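Local atomic coordinates of beta-1,3-1,4-glucanase (Caldicellulosiruptor sp. F32, PDB entry 5H4R), a protein that probably hydrolyses mixed-linkage beta-1,3-1,4-glucans as a family 5 glycoside hydrolase (lichenase), here in an engineered form bound to cellotetraose. Residues Asp58-Asn63 with Trp103-Thr108; Phe66-Leu71 with Ser115-Asp120. The protein carries 1 engineered substitution. All blocks are in the same frame, centred on the assembly; numbering follows the deposited sequence.

Interaction 1: Asp58-Asn63 with Trp103-Thr108; sequences DAAFEN and WHNHVT
N105 meets A60 and F61 where two loops of the (beta/alpha)8 barrel come together. One loop follows strand 50-53 and the other follows strand 96-99, so the contact joins the first two beta-to-alpha connections. H106 N donates to W103 O at 2.8 Å and closes a type I beta turn with H104 and N105 at its corners. From this turn N105 reaches across. The backbone N of F61 donates to N105 OD1 at 3.2 Å. The N-H...O angle is 145°, and the donor is tilted 30° from the carbonyl plane of the amide. The same OD1 lies 3.3 Å from A60 CA. On the other branch of the amide, N105 ND2 is 3.2 Å from F61 O. A chi1 of -65° sets N105 CG anti to its carbonyl carbon, on the side of the 58-63 loop. A60 points its methyl group toward 103-108. Its CB sits 3.6 Å from H104 CE1, oblique to the imidazole ring.

The next shell fixes these groups. H104 ND1 is hydrogen-bonded to D143, which also takes the backbone N of W103. F61 O accepts from the hydroxyl of Y72. N105 CB lies over one face of the H106 ring, offset toward its rim. A water completes the junction. It is hydrogen-bonded to A59 O at 2.6 Å and lies in the plane of the H106 ring, at its edge, 2.7 Å from H106 NE2.

Interaction 2: Phe66-Leu71 with Ser115-Asp120; sequences FDDELL and SKRWLD
D68 OD1 is gripped by three N-H donors. Two come from R117 and the third is the backbone N of L70, which closes an Asx turn at the start of the 3-10 segment 69-71. R117 belongs to helix 116-131 of the (beta/alpha)8 barrel. Its guanidinium comes end-on, with NH1 at 2.9 Å and NH2 at 3.1 Å from D68 OD1. D68 OD1 lies in the guanidinium plane, but the carboxylate is turned 41° against that plane. A weak bond from R117 NH2 reaches D68 OD2. L70 CD1 lies over one guanidinium face, 3.4 Å from R117 NH2, so the charged group also packs on an apolar side chain.

E69 reaches the start of the same helix. S115 OG donates to E69 OE2 at 2.5 Å, from above the carboxylate plane. S115 is the N-cap of the helix, and the same OG accepts from W118 N, a capping bond. A water bridges E69 OE2 and R117 NH1, which are 4.5 Å apart. The helix end and R117 would be expected to stabilise negative charge on E69. Beyond the polar groups, L70 CD2 meets the edge of the W118 indole, 3.9 Å from CE3.

In the fold
Interactions 1 and 2 fasten the same two barrel connections at successive points, with centres 10 Å apart. Their segments alternate along the chain. H106 joins them: its ND1 is hydrogen-bonded to E69 OE1 at 2.7 Å, and H106 O accepts from S115 N at 2.8 Å, next to the paired strands 107-108 and 113-114. Its ring stacks on W118, with H106 NE2 3.3 Å from W118 CZ2. W103 CE3 adds a packing contact with W118 CD1 at 3.7 Å. Interaction 1 is nearer the glycan, with the F61 side chain about 7 Å from a bound glucose unit. In interaction 2 the W118 side chain is about 13 Å from a bound glucose unit. A59 also touches W76, a residue of the glycan pocket.

Interaction 1: Asp58-Asn63 with Trp103-Thr108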
loop_
_atom_site.group_PDB
_atom_site.type_symbol
_atom_site.label_atom_id
_atom_site.label_comp_id
_atom_site.label_asym_id
_atom_site.label_seq_id
_atom_site.Cartn_x
_atom_site.Cartn_y
_atom_site.Cartn_z
ATOM N N ASP A 58 0.551 10.678 -5.086
ATOM C CA ASP A 58 -0.834 10.392 -4.727
ATOM C C ASP A 58 -1.660 11.631 -4.386
ATOM O O ASP A 58 -2.886 11.535 -4.283
ATOM C CB ASP A 58 -0.909 9.409 -3.544
ATOM C CG ASP A 58 0.087 9.712 -2.415
ATOM O OD1 ASP A 58 1.297 9.915 -2.682
ATOM O OD2 ASP A 58 -0.364 9.734 -1.244
ATOM N N ALA A 59 -1.036 12.791 -4.219
ATOM C CA ALA A 59 -1.786 14.006 -3.948
ATOM C C ALA A 59 -2.768 14.266 -5.087
ATOM O O ALA A 59 -2.447 14.118 -6.266
ATOM C CB ALA A 59 -0.843 15.195 -3.752
ATOM N N ALA A 60 -3.989 14.612 -4.724
ATOM C CA ALA A 60 -5.042 14.755 -5.718
ATOM C C ALA A 60 -6.100 15.682 -5.155
ATOM O O ALA A 60 -6.498 15.550 -3.994
ATOM C CB ALA A 60 -5.646 13.403 -6.076
ATOM N N PHE A 61 -6.557 16.603 -5.993
ATOM C CA PHE A 61 -7.538 17.602 -5.617
ATOM C C PHE A 61 -7.878 18.399 -6.866
ATOM O O PHE A 61 -7.121 18.412 -7.842
ATOM C CB PHE A 61 -7.014 18.521 -4.504
ATOM C CG PHE A 61 -5.626 19.034 -4.732
ATOM C CD1 PHE A 61 -5.417 20.193 -5.465
ATOM C CD2 PHE A 61 -4.541 18.386 -4.179
ATOM C CE1 PHE A 61 -4.134 20.684 -5.666
ATOM C CE2 PHE A 61 -3.251 18.863 -4.370
ATOM C CZ PHE A 61 -3.057 20.021 -5.114
ATOM N N GLU A 62 -9.032 19.047 -6.829
ATOM C CA GLU A 62 -9.473 19.930 -7.898
ATOM C C GLU A 62 -8.948 21.353 -7.694
ATOM O O GLU A 62 -8.498 21.737 -6.614
ATOM C CB GLU A 62 -10.998 19.943 -7.957
ATOM C CG GLU A 62 -11.603 18.568 -8.143
ATOM C CD GLU A 62 -13.120 18.589 -8.106
ATOM O OE1 GLU A 62 -13.693 19.581 -7.599
ATOM O OE2 GLU A 62 -13.740 17.613 -8.590
ATOM N N ASN A 63 -9.006 22.132 -8.765
ATOM C CA ASN A 63 -8.729 23.564 -8.740
ATOM C C ASN A 63 -7.344 23.880 -8.193
ATOM O O ASN A 63 -7.210 24.690 -7.270
ATOM C CB ASN A 63 -9.785 24.294 -7.910
ATOM C CG ASN A 63 -11.196 23.939 -8.323
ATOM O OD1 ASN A 63 -12.008 23.515 -7.500
ATOM N ND2 ASN A 63 -11.495 24.101 -9.606
ATOM N N TRP A 103 -3.796 9.284 -10.655
ATOM C CA TRP A 103 -3.690 9.644 -12.069
ATOM C C TRP A 103 -4.784 10.581 -12.563
ATOM O O TRP A 103 -4.620 11.163 -13.644
ATOM C CB TRP A 103 -3.710 8.386 -12.955
ATOM C CG TRP A 103 -2.721 7.334 -12.552
ATOM C CD1 TRP A 103 -2.926 6.309 -11.669
ATOM C CD2 TRP A 103 -1.339 7.234 -12.974
ATOM N NE1 TRP A 103 -1.770 5.577 -11.525
ATOM C CE2 TRP A 103 -0.786 6.124 -12.313
ATOM C CE3 TRP A 103 -0.526 7.982 -13.842
ATOM C CZ2 TRP A 103 0.526 5.730 -12.493
ATOM C CZ3 TRP A 103 0.791 7.599 -14.003
ATOM C CH2 TRP A 103 1.299 6.457 -13.338
ATOM N N HIS A 104 -5.902 10.712 -11.838
ATOM C CA HIS A 104 -7.076 11.347 -12.440
ATOM C C HIS A 104 -6.894 12.838 -12.696
ATOM O O HIS A 104 -7.618 13.387 -13.544
ATOM C CB HIS A 104 -8.336 11.094 -11.594
ATOM C CG HIS A 104 -8.458 11.951 -10.371
ATOM N ND1 HIS A 104 -8.057 11.523 -9.122
ATOM C CD2 HIS A 104 -8.983 13.186 -10.192
ATOM C CE1 HIS A 104 -8.308 12.466 -8.233
ATOM N NE2 HIS A 104 -8.876 13.485 -8.854
ATOM N N ASN A 105 -5.958 13.516 -12.013
ATOM C CA ASN A 105 -5.667 14.909 -12.332
ATOM C C ASN A 105 -4.665 15.043 -13.459
ATOM O O ASN A 105 -4.218 16.164 -13.741
ATOM C CB ASN A 105 -5.131 15.664 -11.106
ATOM C CG ASN A 105 -6.144 15.778 -9.995
ATOM O OD1 ASN A 105 -5.889 15.332 -8.876
ATOM N ND2 ASN A 105 -7.291 16.379 -10.284
ATOM N N HIS A 106 -4.347 13.931 -14.131
ATOM C CA HIS A 106 -3.294 13.887 -15.130
ATOM C C HIS A 106 -3.729 13.151 -16.392
ATOM O O HIS A 106 -2.875 12.670 -17.146
ATOM C CB HIS A 106 -2.062 13.220 -14.521
ATOM C CG HIS A 106 -1.643 13.848 -13.233
ATOM N ND1 HIS A 106 -0.984 15.058 -13.183
ATOM C CD2 HIS A 106 -1.827 13.464 -11.945
ATOM C CE1 HIS A 106 -0.775 15.390 -11.920
ATOM N NE2 HIS A 106 -1.271 14.435 -11.146
ATOM N N VAL A 107 -5.038 13.064 -16.644
ATOM C CA VAL A 107 -5.550 12.384 -17.819
ATOM C C VAL A 107 -6.444 13.334 -18.603
ATOM O O VAL A 107 -7.068 14.250 -18.056
ATOM C CB VAL A 107 -6.316 11.093 -17.447
ATOM C CG1 VAL A 107 -5.369 10.098 -16.846
ATOM C CG2 VAL A 107 -7.481 11.395 -16.512
ATOM N N THR A 108 -6.464 13.132 -19.914
ATOM C CA THR A 108 -7.299 13.933 -20.784
ATOM C C THR A 108 -7.935 13.017 -21.813
ATOM O O THR A 108 -7.441 11.925 -22.093
ATOM C CB THR A 108 -6.495 15.038 -21.481
ATOM O OG1 THR A 108 -5.541 14.445 -22.364
ATOM C CG2 THR A 108 -5.754 15.896 -20.475
HETATM O O HOH W 1 -1.585 13.444 -8.637
#

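Interaction 2: Phe66-Leu71 with Ser115-Asp120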
loop_
_atom_site.group_PDB
_atom_site.type_symbol
_atom_site.label_atom_id
_atom_site.label_comp_id
_atom_site.label_asym_id
_atom_site.label_seq_id
_atom_site.Cartn_x
_atom_site.Cartn_y
_atom_site.Cartn_z
ATOM N N PHE A 66 -1.797 26.230 -9.150
ATOM C CA PHE A 66 -0.600 26.277 -9.965
ATOM C C PHE A 66 -0.907 25.789 -11.370
ATOM O O PHE A 66 -1.940 25.159 -11.622
ATOM C CB PHE A 66 0.503 25.431 -9.332
ATOM C CG PHE A 66 0.060 24.052 -8.928
ATOM C CD1 PHE A 66 0.027 23.030 -9.857
ATOM C CD2 PHE A 66 -0.305 23.773 -7.619
ATOM C CE1 PHE A 66 -0.365 21.737 -9.500
ATOM C CE2 PHE A 66 -0.689 22.481 -7.247
ATOM C CZ PHE A 66 -0.723 21.461 -8.201
ATOM N N ASP A 67 0.003 26.113 -12.294
ATOM C CA ASP A 67 -0.168 25.757 -13.698
ATOM C C ASP A 67 0.516 24.447 -14.058
ATOM O O ASP A 67 0.004 23.699 -14.895
ATOM C CB ASP A 67 0.388 26.865 -14.594
ATOM C CG ASP A 67 -0.345 28.170 -14.420
ATOM O OD1 ASP A 67 -1.595 28.150 -14.421
ATOM O OD2 ASP A 67 0.329 29.213 -14.277
ATOM N N ASP A 68 1.661 24.161 -13.447
ATOM C CA ASP A 68 2.462 22.981 -13.773
ATOM C C ASP A 68 1.933 21.765 -13.013
ATOM O O ASP A 68 2.065 21.690 -11.790
ATOM C CB ASP A 68 3.922 23.250 -13.413
ATOM C CG ASP A 68 4.867 22.161 -13.897
ATOM O OD1 ASP A 68 4.404 21.059 -14.276
ATOM O OD2 ASP A 68 6.093 22.417 -13.892
ATOM N N GLU A 69 1.369 20.785 -13.737
ATOM C CA GLU A 69 0.797 19.613 -13.077
ATOM C C GLU A 69 1.832 18.831 -12.284
ATOM O O GLU A 69 1.454 18.066 -11.400
ATOM C CB GLU A 69 0.138 18.670 -14.092
ATOM C CG GLU A 69 1.125 17.910 -14.953
ATOM C CD GLU A 69 0.451 17.056 -15.977
ATOM O OE1 GLU A 69 -0.406 16.233 -15.595
ATOM O OE2 GLU A 69 0.784 17.203 -17.166
ATOM N N LEU A 70 3.126 18.994 -12.565
ATOM C CA LEU A 70 4.116 18.270 -11.785
ATOM C C LEU A 70 4.146 18.732 -10.335
ATOM O O LEU A 70 4.621 17.990 -9.475
ATOM C CB LEU A 70 5.497 18.407 -12.426
ATOM C CG LEU A 70 5.702 17.768 -13.797
ATOM C CD1 LEU A 70 7.188 17.693 -14.102
ATOM C CD2 LEU A 70 5.101 16.400 -13.871
ATOM N N LEU A 71 3.630 19.931 -10.038
ATOM C CA LEU A 71 3.586 20.402 -8.661
ATOM C C LEU A 71 2.620 19.605 -7.787
ATOM O O LEU A 71 2.649 19.767 -6.565
ATOM C CB LEU A 71 3.247 21.902 -8.654
ATOM C CG LEU A 71 4.340 22.770 -9.285
ATOM C CD1 LEU A 71 3.893 24.213 -9.462
ATOM C CD2 LEU A 71 5.607 22.728 -8.474
ATOM N N SER A 115 -0.887 12.241 -19.137
ATOM C CA SER A 115 0.095 13.262 -19.466
ATOM C C SER A 115 1.495 12.669 -19.515
ATOM O O SER A 115 1.937 12.013 -18.565
ATOM C CB SER A 115 0.055 14.377 -18.423
ATOM O OG SER A 115 1.316 15.026 -18.364
ATOM N N LYS A 116 2.178 12.899 -20.634
ATOM C CA LYS A 116 3.539 12.396 -20.776
ATOM C C LYS A 116 4.460 12.945 -19.690
ATOM O O LYS A 116 5.293 12.205 -19.158
ATOM C CB LYS A 116 4.091 12.730 -22.152
ATOM C CG LYS A 116 5.440 12.081 -22.414
ATOM C CD LYS A 116 5.929 12.363 -23.834
ATOM C CE LYS A 116 7.318 11.785 -24.077
ATOM N NZ LYS A 116 8.342 12.364 -23.158
ATOM N N ARG A 117 4.341 14.239 -19.355
ATOM C CA ARG A 117 5.244 14.813 -18.359
ATOM C C ARG A 117 5.061 14.138 -17.015
ATOM O O ARG A 117 6.033 13.868 -16.305
ATOM C CB ARG A 117 5.025 16.326 -18.233
ATOM C CG ARG A 117 5.533 17.073 -19.434
ATOM C CD ARG A 117 5.363 18.564 -19.286
ATOM N NE ARG A 117 6.219 19.131 -18.243
ATOM C CZ ARG A 117 5.783 19.707 -17.120
ATOM N NH1 ARG A 117 4.491 19.812 -16.867
ATOM N NH2 ARG A 117 6.654 20.205 -16.255
ATOM N N TRP A 118 3.826 13.800 -16.677
ATOM C CA TRP A 118 3.554 13.147 -15.400
ATOM C C TRP A 118 4.124 11.735 -15.371
ATOM O O TRP A 118 4.820 11.347 -14.422
ATOM C CB TRP A 118 2.053 13.139 -15.152
ATOM C CG TRP A 118 1.640 12.531 -13.841
ATOM C CD1 TRP A 118 0.999 11.348 -13.656
ATOM C CD2 TRP A 118 1.804 13.105 -12.529
ATOM N NE1 TRP A 118 0.758 11.145 -12.325
ATOM C CE2 TRP A 118 1.242 12.204 -11.612
ATOM C CE3 TRP A 118 2.369 14.297 -12.050
ATOM C CZ2 TRP A 118 1.233 12.447 -10.228
ATOM C CZ3 TRP A 118 2.362 14.533 -10.689
ATOM C CH2 TRP A 118 1.782 13.620 -9.800
ATOM N N LEU A 119 3.835 10.940 -16.404
ATOM C CA LEU A 119 4.338 9.573 -16.429
ATOM C C LEU A 119 5.864 9.545 -16.493
ATOM O O LEU A 119 6.506 8.715 -15.830
ATOM C CB LEU A 119 3.723 8.825 -17.612
ATOM C CG LEU A 119 4.058 7.329 -17.734
ATOM C CD1 LEU A 119 3.714 6.556 -16.471
ATOM C CD2 LEU A 119 3.291 6.781 -18.899
ATOM N N ASP A 120 6.462 10.477 -17.240
ATOM C CA ASP A 120 7.917 10.614 -17.274
ATOM C C ASP A 120 8.491 10.875 -15.880
ATOM O O ASP A 120 9.523 10.307 -15.505
ATOM C CB ASP A 120 8.337 11.762 -18.196
ATOM C CG ASP A 120 8.121 11.490 -19.685
ATOM O OD1 ASP A 120 7.774 10.367 -20.103
ATOM O OD2 ASP A 120 8.355 12.444 -20.468
HETATM O O HOH W 2 2.232 19.108 -18.130
#